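Local coordinates for protein farnesyl pyrophosphate synthase (Pseudomonas aeruginosa, PDB 3ZOU) that catalyses the magnesium-dependent condensation of isopentenyl diphosphate with geranyl diphosphate, forming farnesyl diphosphate, at residues Y38-M41 against K45-R48; Y79-D84 against D93-Q98; A173-H178 against I215-Q220. One frame throughout, in Å; residues are numbered along the deposited sequence. Where two conformers were deposited one is given.

Contact 1. Residues Y38-M41 against K45-R48; sequences YSVM and KRVR. With 6H6 (3-(2-oxo-1,3-benzoxazol-3(2H)-yl)propanoic acid), chain G.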
loop_
_atom_site.group_PDB
_atom_site.type_symbol
_atom_site.label_atom_id
_atom_site.label_comp_id
_atom_site.label_asym_id
_atom_site.label_seq_id
_atom_site.Cartn_x
_atom_site.Cartn_y
_atom_site.Cartn_z
ATOM N N TYR A 38 -0.936 16.819 -6.935
ATOM C CA TYR A 38 0.123 17.247 -7.889
ATOM C C TYR A 38 0.775 16.036 -8.535
ATOM O O TYR A 38 1.159 16.077 -9.730
ATOM C CB TYR A 38 1.207 18.050 -7.122
ATOM C CG TYR A 38 2.305 18.549 -7.992
ATOM C CD1 TYR A 38 2.148 19.802 -8.629
ATOM C CD2 TYR A 38 3.527 17.874 -8.136
ATOM C CE1 TYR A 38 3.149 20.273 -9.470
ATOM C CE2 TYR A 38 4.532 18.374 -8.986
ATOM C CZ TYR A 38 4.324 19.584 -9.621
ATOM O OH TYR A 38 5.343 20.096 -10.479
ATOM N N SER A 39 0.934 14.971 -7.754
ATOM C CA SER A 39 1.576 13.756 -8.205
ATOM C C SER A 39 0.721 12.906 -9.133
ATOM O O SER A 39 1.241 12.070 -9.863
ATOM C CB SER A 39 1.986 12.868 -7.048
ATOM O OG SER A 39 2.868 13.543 -6.174
ATOM N N VAL A 40 -0.584 13.128 -9.134
ATOM C CA VAL A 40 -1.481 12.300 -9.945
ATOM C C VAL A 40 -2.084 13.119 -11.119
ATOM O O VAL A 40 -2.246 12.617 -12.253
ATOM C CB VAL A 40 -2.628 11.750 -9.077
ATOM C CG1 VAL A 40 -3.699 11.037 -9.906
ATOM C CG2 VAL A 40 -2.067 10.837 -8.015
ATOM N N MET A 41 -2.390 14.379 -10.854
ATOM C CA MET A 41 -3.158 15.191 -11.848
ATOM C C MET A 41 -2.136 15.952 -12.661
ATOM O O MET A 41 -2.047 17.175 -12.600
ATOM C CB MET A 41 -4.117 16.119 -11.136
ATOM C CG MET A 41 -5.135 15.418 -10.241
ATOM S SD MET A 41 -6.017 14.032 -11.006
ATOM C CE MET A 41 -6.980 14.992 -12.191
ATOM N N LYS A 45 -1.441 10.164 -19.542
ATOM C CA LYS A 45 -2.269 9.581 -20.586
ATOM C C LYS A 45 -3.207 8.472 -20.099
ATOM O O LYS A 45 -4.166 8.104 -20.793
ATOM C CB LYS A 45 -1.400 9.066 -21.734
ATOM C CG LYS A 45 -0.782 10.263 -22.485
ATOM C CD LYS A 45 -1.896 11.005 -23.215
ATOM C CE LYS A 45 -1.931 12.490 -22.948
ATOM N NZ LYS A 45 -0.941 13.144 -23.840
ATOM N N ARG A 46 -3.004 8.002 -18.883
ATOM C CA ARG A 46 -3.962 7.095 -18.278
ATOM C C ARG A 46 -4.146 5.763 -19.043
ATOM O O ARG A 46 -5.222 5.234 -19.176
ATOM C CB ARG A 46 -5.351 7.741 -18.009
ATOM C CG ARG A 46 -5.332 9.067 -17.280
ATOM C CD ARG A 46 -4.480 9.035 -16.000
ATOM N NE ARG A 46 -4.812 10.272 -15.369
ATOM C CZ ARG A 46 -4.017 10.906 -14.496
ATOM N NH1 ARG A 46 -2.846 10.407 -14.117
ATOM N NH2 ARG A 46 -4.390 12.081 -14.033
ATOM N N VAL A 47 -3.039 5.232 -19.565
ATOM C CA VAL A 47 -3.055 3.944 -20.230
ATOM C C VAL A 47 -3.601 2.807 -19.360
ATOM O O VAL A 47 -4.320 1.920 -19.809
ATOM C CB VAL A 47 -1.662 3.557 -20.728
ATOM C CG1 VAL A 47 -1.679 2.171 -21.364
ATOM C CG2 VAL A 47 -1.129 4.604 -21.667
ATOM N N ARG A 48 -3.244 2.778 -18.067
ATOM C CA ARG A 48 -3.704 1.737 -17.205
ATOM C C ARG A 48 -5.194 1.797 -16.872
ATOM O O ARG A 48 -5.885 0.786 -17.075
ATOM C CB ARG A 48 -2.785 1.704 -15.962
ATOM C CG ARG A 48 -1.381 1.198 -16.298
ATOM C CD ARG A 48 -0.378 1.598 -15.247
ATOM N NE ARG A 48 0.978 1.285 -15.726
ATOM C CZ ARG A 48 1.635 2.055 -16.577
ATOM N NH1 ARG A 48 1.117 3.200 -17.042
ATOM N NH2 ARG A 48 2.821 1.699 -17.003
HETATM O O 6H6 G . -1.470 12.329 -27.958
HETATM N N1 6H6 G . -2.670 8.336 -27.939
HETATM O O1 6H6 G . -3.968 8.357 -29.837
HETATM C C2 6H6 G . -3.569 7.831 -28.778
HETATM O O2 6H6 G . -4.004 6.643 -28.288
HETATM C C3 6H6 G . -3.328 6.406 -27.152
HETATM C C4 6H6 G . -3.397 5.325 -26.297
HETATM C C5 6H6 G . -2.577 5.377 -25.174
HETATM C C6 6H6 G . -1.738 6.464 -24.949
HETATM C C7 6H6 G . -1.669 7.553 -25.791
HETATM C C8 6H6 G . -2.477 7.499 -26.917
HETATM C C9 6H6 G . -2.025 9.631 -28.102
HETATM C C10 6H6 G . -3.072 10.625 -27.548
HETATM C C11 6H6 G . -2.500 12.024 -27.322
HETATM O OXT 6H6 G . -3.142 12.772 -26.547
#
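Arg46 reaches the carbonyl of Val40 because its chain first folds and then straightens. CG lies beside the backbone N (chi1 -50°), and the next bond is bent in the same sense. Beyond CG the chain runs out nearly straight. This carries the guanidinium to the backbone of Val40, although the CA atoms of Val40 and Arg46 stay 10.1 Å apart. There NH1 and NH2 both close on one atom, Val40 O. The distances to this oxygen are 2.8 Å from Arg46 NH2 and 3.0 Å from Arg46 NH1. The oxygen lies almost in the guanidinium plane, at its end. NH1 comes in the carbonyl plane, while NH2 stands above it, 36° out. Two donors therefore share one buried backbone acceptor. This paired grip should limit rotation of the guanidinium. Met41 SD lies obliquely to the group, 4.0 Å from Arg46 NH2, and its bent chain crosses that of the arginine at about a right angle.

Arg46 also forms salt bridges, through NE to Asp15 and through NH1 to Glu74, so its charge is probably offset by these two acids, which stand on helices 3-19 and 67-85. Its neighbours face the bound benzoxazolone. Lys45 NZ is 3.5 Å from the ligand carboxylate atom OXT. Val47 CG2 packs 3.8 Å from the benzo carbon C6 of the ligand. Arg46 itself takes the N-cap position of helix 47-58. The short turn with its Gly-Gly-Lys-Arg sequence, leading from one helix to the next, is the GGKR motif of the mainly alpha-helical trans-prenyltransferases.

Contact 2. Residues Y79-D84 against D93-Q98; sequences YSLVHD and DLRRGQ. With MG (magnesium ion), chain D; MG (magnesium ion), chain C; GPP (geranyl diphosphate), chain E.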
loop_
_atom_site.group_PDB
_atom_site.type_symbol
_atom_site.label_atom_id
_atom_site.label_comp_id
_atom_site.label_asym_id
_atom_site.label_seq_id
_atom_site.Cartn_x
_atom_site.Cartn_y
_atom_site.Cartn_z
ATOM N N TYR A 79 2.098 6.614 -7.663
ATOM C CA TYR A 79 2.963 6.557 -6.447
ATOM C C TYR A 79 4.340 6.033 -6.910
ATOM O O TYR A 79 5.396 6.559 -6.467
ATOM C CB TYR A 79 2.391 5.742 -5.307
ATOM C CG TYR A 79 3.130 4.432 -4.998
ATOM C CD1 TYR A 79 4.344 4.464 -4.375
ATOM C CD2 TYR A 79 2.612 3.194 -5.293
ATOM C CE1 TYR A 79 5.047 3.293 -4.105
ATOM C CE2 TYR A 79 3.309 2.020 -5.051
ATOM C CZ TYR A 79 4.510 2.066 -4.444
ATOM O OH TYR A 79 5.199 0.915 -4.234
ATOM N N SER A 80 4.365 5.065 -7.830
ATOM C CA SER A 80 5.653 4.469 -8.248
ATOM C C SER A 80 6.531 5.458 -8.950
ATOM O O SER A 80 7.736 5.466 -8.700
ATOM C CB SER A 80 5.390 3.231 -9.111
ATOM O OG SER A 80 5.050 3.595 -10.426
ATOM N N LEU A 81 5.953 6.405 -9.682
ATOM C CA LEU A 81 6.760 7.420 -10.416
ATOM C C LEU A 81 7.357 8.430 -9.426
ATOM O O LEU A 81 8.480 8.847 -9.596
ATOM C CB LEU A 81 5.885 8.091 -11.489
ATOM C CG LEU A 81 5.394 7.148 -12.615
ATOM C CD1 LEU A 81 4.599 8.029 -13.594
ATOM C CD2 LEU A 81 6.529 6.327 -13.215
ATOM N N VAL A 82 6.596 8.807 -8.398
ATOM C CA VAL A 82 7.111 9.727 -7.382
ATOM C C VAL A 82 8.337 9.113 -6.751
ATOM O O VAL A 82 9.350 9.803 -6.622
ATOM C CB VAL A 82 6.014 10.098 -6.362
ATOM C CG1 VAL A 82 6.618 10.904 -5.227
ATOM C CG2 VAL A 82 4.903 10.905 -7.022
ATOM N N HIS A 83 8.246 7.853 -6.312
ATOM C CA HIS A 83 9.415 7.235 -5.668
ATOM C C HIS A 83 10.559 7.069 -6.662
ATOM O O HIS A 83 11.691 7.238 -6.274
ATOM C CB HIS A 83 9.051 5.950 -4.941
ATOM C CG HIS A 83 8.331 6.173 -3.641
ATOM N ND1 HIS A 83 7.990 5.145 -2.788
ATOM C CD2 HIS A 83 7.918 7.307 -3.030
ATOM C CE1 HIS A 83 7.380 5.624 -1.732
ATOM N NE2 HIS A 83 7.315 6.940 -1.849
ATOM N N ASP A 84 10.262 6.675 -7.895
ATOM C CA ASP A 84 11.287 6.482 -8.942
ATOM C C ASP A 84 12.057 7.814 -9.167
ATOM O O ASP A 84 13.247 7.775 -9.462
ATOM C CB ASP A 84 10.640 6.051 -10.232
ATOM C CG ASP A 84 11.623 5.815 -11.361
ATOM O OD1 ASP A 84 12.408 4.812 -11.320
ATOM O OD2 ASP A 84 11.659 6.634 -12.288
ATOM N N ASP A 93 14.741 15.891 -11.727
ATOM C CA ASP A 93 14.147 17.195 -11.443
ATOM C C ASP A 93 12.822 17.422 -12.147
ATOM O O ASP A 93 12.013 18.257 -11.761
ATOM C CB ASP A 93 15.130 18.270 -11.878
ATOM C CG ASP A 93 16.402 18.299 -11.041
ATOM O OD1 ASP A 93 16.495 17.740 -9.941
ATOM O OD2 ASP A 93 17.362 19.025 -11.505
ATOM N N LEU A 94 12.653 16.711 -13.266
ATOM C CA LEU A 94 11.506 16.869 -14.133
ATOM C C LEU A 94 10.828 15.543 -14.487
ATOM O O LEU A 94 11.468 14.494 -14.519
ATOM C CB LEU A 94 11.944 17.491 -15.457
ATOM C CG LEU A 94 12.623 18.859 -15.327
ATOM C CD1 LEU A 94 13.281 19.150 -16.685
ATOM C CD2 LEU A 94 11.576 19.902 -14.961
ATOM N N ARG A 95 9.553 15.646 -14.717
ATOM C CA ARG A 95 8.795 14.556 -15.307
ATOM C C ARG A 95 7.877 15.171 -16.356
ATOM O O ARG A 95 7.043 16.040 -16.052
ATOM C CB ARG A 95 8.006 13.802 -14.233
ATOM C CG ARG A 95 7.195 12.656 -14.897
ATOM C CD ARG A 95 6.698 11.658 -13.861
ATOM N NE ARG A 95 7.767 10.784 -13.406
ATOM C CZ ARG A 95 8.293 9.737 -14.055
ATOM N NH1 ARG A 95 7.862 9.370 -15.286
ATOM N NH2 ARG A 95 9.257 9.017 -13.484
ATOM N N ARG A 96 8.064 14.736 -17.600
ATOM C CA ARG A 96 7.339 15.332 -18.753
ATOM C C ARG A 96 7.422 16.886 -18.695
ATOM O O ARG A 96 6.433 17.619 -18.751
ATOM C CB ARG A 96 5.926 14.767 -18.827
ATOM C CG ARG A 96 5.991 13.261 -19.174
ATOM C CD ARG A 96 4.636 12.544 -19.305
ATOM N NE ARG A 96 3.537 13.494 -19.275
ATOM C CZ ARG A 96 2.711 13.710 -18.253
ATOM N NH1 ARG A 96 2.802 13.030 -17.111
ATOM N NH2 ARG A 96 1.765 14.616 -18.397
ATOM N N GLY A 97 8.642 17.341 -18.462
ATOM C CA GLY A 97 8.975 18.750 -18.393
ATOM C C GLY A 97 8.463 19.583 -17.244
ATOM O O GLY A 97 8.695 20.751 -17.254
ATOM N N GLN A 98 7.805 18.996 -16.218
ATOM C CA GLN A 98 7.354 19.727 -15.065
ATOM C C GLN A 98 8.129 19.287 -13.809
ATOM O O GLN A 98 8.616 18.156 -13.773
ATOM C CB GLN A 98 5.844 19.507 -14.837
ATOM C CG GLN A 98 4.989 20.032 -15.983
ATOM C CD GLN A 98 4.961 21.534 -16.022
ATOM O OE1 GLN A 98 4.786 22.188 -15.002
ATOM N NE2 GLN A 98 5.119 22.100 -17.222
HETATM MG MG MG D . 12.927 7.086 -13.882
HETATM MG MG MG C . 13.857 4.307 -12.888
HETATM C C1 GPP E . 9.769 4.178 -14.155
HETATM O O1 GPP E . 10.821 3.535 -14.916
HETATM C C2 GPP E . 9.481 3.380 -12.927
HETATM C C3 GPP E . 8.566 2.381 -12.897
HETATM C C4 GPP E . 7.721 2.189 -14.090
HETATM C C5 GPP E . 8.265 1.620 -11.685
HETATM C C6 GPP E . 8.809 2.366 -10.449
HETATM C C7 GPP E . 8.633 1.483 -9.300
HETATM C C8 GPP E . 8.814 1.774 -8.020
HETATM C C9 GPP E . 9.217 3.123 -7.398
HETATM C C10 GPP E . 8.529 0.527 -7.244
HETATM P PA GPP E . 11.992 4.430 -15.545
HETATM O O1A GPP E . 12.788 5.103 -14.395
HETATM O O2A GPP E . 12.790 3.477 -16.414
HETATM O O3A GPP E . 11.114 5.384 -16.494
HETATM P PB GPP E . 10.939 6.990 -16.454
HETATM O O1B GPP E . 11.632 7.436 -15.174
HETATM O O2B GPP E . 11.630 7.527 -17.691
HETATM O O3B GPP E . 9.413 7.082 -16.453
HETATM O O HOH W 1 15.461 3.736 -14.169
HETATM O O HOH W 2 13.068 2.243 -13.118
HETATM O O HOH W 3 15.181 3.712 -11.320
HETATM O O HOH W 4 12.900 9.023 -13.139
HETATM O O HOH W 5 14.379 7.642 -15.231
#
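Leu81 covers one face of the Arg95 guanidinium beside the first aspartate-rich motif, the magnesium-binding signature of trans-prenyltransferases. Leu81 and Asp84 come from the end of helix 67-85. Arg95 ends the first strand of a small beta hairpin and begins its type I' turn, which runs to Gln98.

From CB the arginine chain leaves with CG anti to the backbone N (chi1 179°) and runs on straight to CD. It then bends at the CG-CD bond, which turns the guanidinium across the leucine. NE is 3.8 Å from Leu81 CB, which lies over the rim of that face. Further out, Leu81 CD1 sits near NH1, and Leu81 CD2 is 3.8 Å from Arg95 NH2. The leucine covers one side while the group's edge serves the substrate. NH1 gives a nearly straight hydrogen bond (169°) to GPP O3B at 3.0 Å. NH2 gives a weak one to GPP O1B at 3.3 Å and forms a salt bridge with Asp85. Beyond NH2, near the guanidinium plane, Asp84 OD2 lies 3.6 Å from Arg95 NH2 without a hydrogen bond; it binds magnesium.

The Asp84 carboxylate spans two magnesium ions. Asp90 completes both sites, and Gln158 hydrogen-bonds OD1. One ion sits 2.1 Å from Asp84 OD2, the other 2.2 Å from Asp84 OD1. The diphosphate oxygen GPP O1A bridges the same pair of magnesium ions, 2.0 Å from each.

Contact 3. Residues A173-H178 against I215-Q220; sequences ALEVMH and IGLAFQ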
loop_
_atom_site.group_PDB
_atom_site.type_symbol
_atom_site.label_atom_id
_atom_site.label_comp_id
_atom_site.label_asym_id
_atom_site.label_seq_id
_atom_site.Cartn_x
_atom_site.Cartn_y
_atom_site.Cartn_z
ATOM N N ALA A 173 16.840 -11.727 -19.536
ATOM C CA ALA A 173 16.913 -10.966 -18.325
ATOM C C ALA A 173 16.263 -9.574 -18.480
ATOM O O ALA A 173 15.602 -9.089 -17.543
ATOM C CB ALA A 173 18.344 -10.842 -17.845
ATOM N N LEU A 174 16.423 -8.959 -19.646
ATOM C CA LEU A 174 15.756 -7.687 -19.904
ATOM C C LEU A 174 14.255 -7.903 -19.810
ATOM O O LEU A 174 13.552 -7.037 -19.240
ATOM C CB LEU A 174 16.151 -7.123 -21.266
ATOM C CG LEU A 174 15.544 -5.757 -21.650
ATOM C CD1 LEU A 174 16.027 -4.675 -20.667
ATOM C CD2 LEU A 174 15.943 -5.355 -23.047
ATOM N N GLU A 175 13.770 -9.011 -20.320
ATOM C CA GLU A 175 12.335 -9.302 -20.344
ATOM C C GLU A 175 11.783 -9.627 -18.950
ATOM O O GLU A 175 10.663 -9.185 -18.606
ATOM C CB GLU A 175 11.958 -10.343 -21.388
ATOM C CG GLU A 175 12.165 -9.706 -22.756
ATOM C CD GLU A 175 11.734 -10.579 -23.917
ATOM O OE1 GLU A 175 11.350 -11.751 -23.690
ATOM O OE2 GLU A 175 11.764 -10.047 -25.042
ATOM N N VAL A 176 12.593 -10.352 -18.157
ATOM C CA VAL A 176 12.196 -10.604 -16.746
ATOM C C VAL A 176 12.007 -9.229 -16.045
ATOM O O VAL A 176 11.042 -9.027 -15.316
ATOM C CB VAL A 176 13.273 -11.402 -15.980
ATOM C CG1 VAL A 176 13.068 -11.385 -14.461
ATOM C CG2 VAL A 176 13.196 -12.849 -16.453
ATOM N N MET A 177 12.928 -8.310 -16.285
ATOM C CA MET A 177 12.893 -6.990 -15.628
ATOM C C MET A 177 11.615 -6.284 -16.054
ATOM O O MET A 177 10.843 -5.799 -15.240
ATOM C CB MET A 177 14.096 -6.183 -16.009
ATOM C CG MET A 177 14.233 -4.867 -15.306
ATOM S SD MET A 177 13.265 -3.506 -15.983
ATOM C CE MET A 177 14.183 -3.130 -17.480
ATOM N N HIS A 178 11.409 -6.220 -17.373
ATOM C CA HIS A 178 10.217 -5.518 -17.906
ATOM C C HIS A 178 8.942 -6.149 -17.410
ATOM O O HIS A 178 8.003 -5.411 -17.005
ATOM C CB HIS A 178 10.195 -5.465 -19.444
ATOM C CG HIS A 178 11.141 -4.481 -20.032
ATOM N ND1 HIS A 178 11.342 -3.234 -19.526
ATOM C CD2 HIS A 178 11.957 -4.581 -21.123
ATOM C CE1 HIS A 178 12.232 -2.597 -20.278
ATOM N NE2 HIS A 178 12.598 -3.409 -21.250
ATOM N N ILE A 215 1.314 -6.752 -25.026
ATOM C CA ILE A 215 1.400 -5.333 -25.191
ATOM C C ILE A 215 2.377 -4.662 -24.259
ATOM O O ILE A 215 2.963 -3.650 -24.605
ATOM C CB ILE A 215 0.057 -4.594 -25.136
ATOM C CG1 ILE A 215 -0.668 -4.800 -23.800
ATOM C CG2 ILE A 215 -0.849 -5.069 -26.226
ATOM C CD1 ILE A 215 -1.602 -3.693 -23.463
ATOM N N GLY A 216 2.490 -5.230 -23.039
ATOM C CA GLY A 216 3.482 -4.650 -22.094
ATOM C C GLY A 216 4.890 -4.680 -22.641
ATOM O O GLY A 216 5.601 -3.704 -22.604
ATOM N N LEU A 217 5.259 -5.780 -23.273
ATOM C CA LEU A 217 6.543 -5.874 -23.887
ATOM C C LEU A 217 6.623 -5.045 -25.157
ATOM O O LEU A 217 7.616 -4.374 -25.448
ATOM C CB LEU A 217 6.932 -7.328 -24.179
ATOM C CG LEU A 217 7.396 -8.203 -23.045
ATOM C CD1 LEU A 217 7.990 -9.454 -23.766
ATOM C CD2 LEU A 217 8.483 -7.533 -22.216
ATOM N N ALA A 218 5.546 -5.089 -25.952
ATOM C CA ALA A 218 5.539 -4.263 -27.186
ATOM C C ALA A 218 5.839 -2.797 -26.946
ATOM O O ALA A 218 6.603 -2.157 -27.704
ATOM C CB ALA A 218 4.216 -4.450 -27.902
ATOM N N PHE A 219 5.275 -2.231 -25.878
ATOM C CA PHE A 219 5.521 -0.903 -25.530
ATOM C C PHE A 219 7.004 -0.630 -25.292
ATOM O O PHE A 219 7.532 0.377 -25.756
ATOM C CB PHE A 219 4.826 -0.499 -24.252
ATOM C CG PHE A 219 4.976 0.960 -23.996
ATOM C CD1 PHE A 219 4.297 1.877 -24.810
ATOM C CD2 PHE A 219 5.848 1.450 -23.019
ATOM C CE1 PHE A 219 4.460 3.260 -24.634
ATOM C CE2 PHE A 219 5.993 2.830 -22.819
ATOM C CZ PHE A 219 5.310 3.732 -23.648
ATOM N N GLN A 220 7.644 -1.558 -24.598
ATOM C CA GLN A 220 9.042 -1.362 -24.258
ATOM C C GLN A 220 9.948 -1.496 -25.495
ATOM O O GLN A 220 10.912 -0.734 -25.649
ATOM C CB GLN A 220 9.471 -2.349 -23.173
ATOM C CG GLN A 220 8.747 -2.094 -21.867
ATOM C CD GLN A 220 9.025 -0.722 -21.281
ATOM O OE1 GLN A 220 10.094 -0.120 -21.466
ATOM N NE2 GLN A 220 8.006 -0.146 -20.639
#
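Gln220, the glutamine of the FQ pair that precedes the second aspartate-rich motif, packs over one face of the His178 ring. Its CG sits over the middle of that ring, 3.8 Å from the His178 centroid and 13° off the normal. This is a CH-pi contact. The glutamine chain bends at its CB-CG bond, which keeps CB, CG and CD all close to the imidazole. CB lies near NE2 and CD2, while CD lies near ND1 and CE1. OE1 lies beyond CD at the same side of the ring, and Gln220 OE1 is 3.5 Å from His178 CE1. The amide plane is tilted 28° from the ring plane.

Helices 171-196 and 202-227 meet here in the alpha-helical isoprenoid synthase fold. The axes of segments 173-178 and 215-220 approach to 10.7 Å, at 114° between their directions. Near the crossing the Gln220 side chain comes within about 4 Å of a bound magnesium ion and about 7 Å of geranyl diphosphate.

One turn back from Gln220, Leu217 fills the other part of the interface with its two methyls. Leu217 CD2 packs on His178 CB at 3.9 Å. Leu217 CD1 is 3.9 Å from Glu175 CD, the carboxylate carbon, and the two side chains cross at about a right angle. The leucine also touches Tyr262 and Leu266 of helix 256-273. Glu175 OE2 accepts hydrogen bonds from Tyr262 OH and Gln171 NE2.

How the contacts relate
Contact 1 is buried; contacts 2 and 3 are partly buried and stand nearer the bound magnesium ions. Contacts 1 and 2 touch through Ser39 and Val82; helix 67-85 carries 79-84 and packs against Ser39 and Val40. Contact 3 lies apart, its centre about 21 Å from each of the other two centres, on helices 171-196 and 202-227. Arg48, in segment 45-48, packs on helix 171-196. The chemistry differs with place. In contact 1 an arginine holds a backbone carbonyl. In contact 2 an arginine and two magnesium ions hold a diphosphate. Contact 3 has no hydrogen bond between its segments and relies on packing.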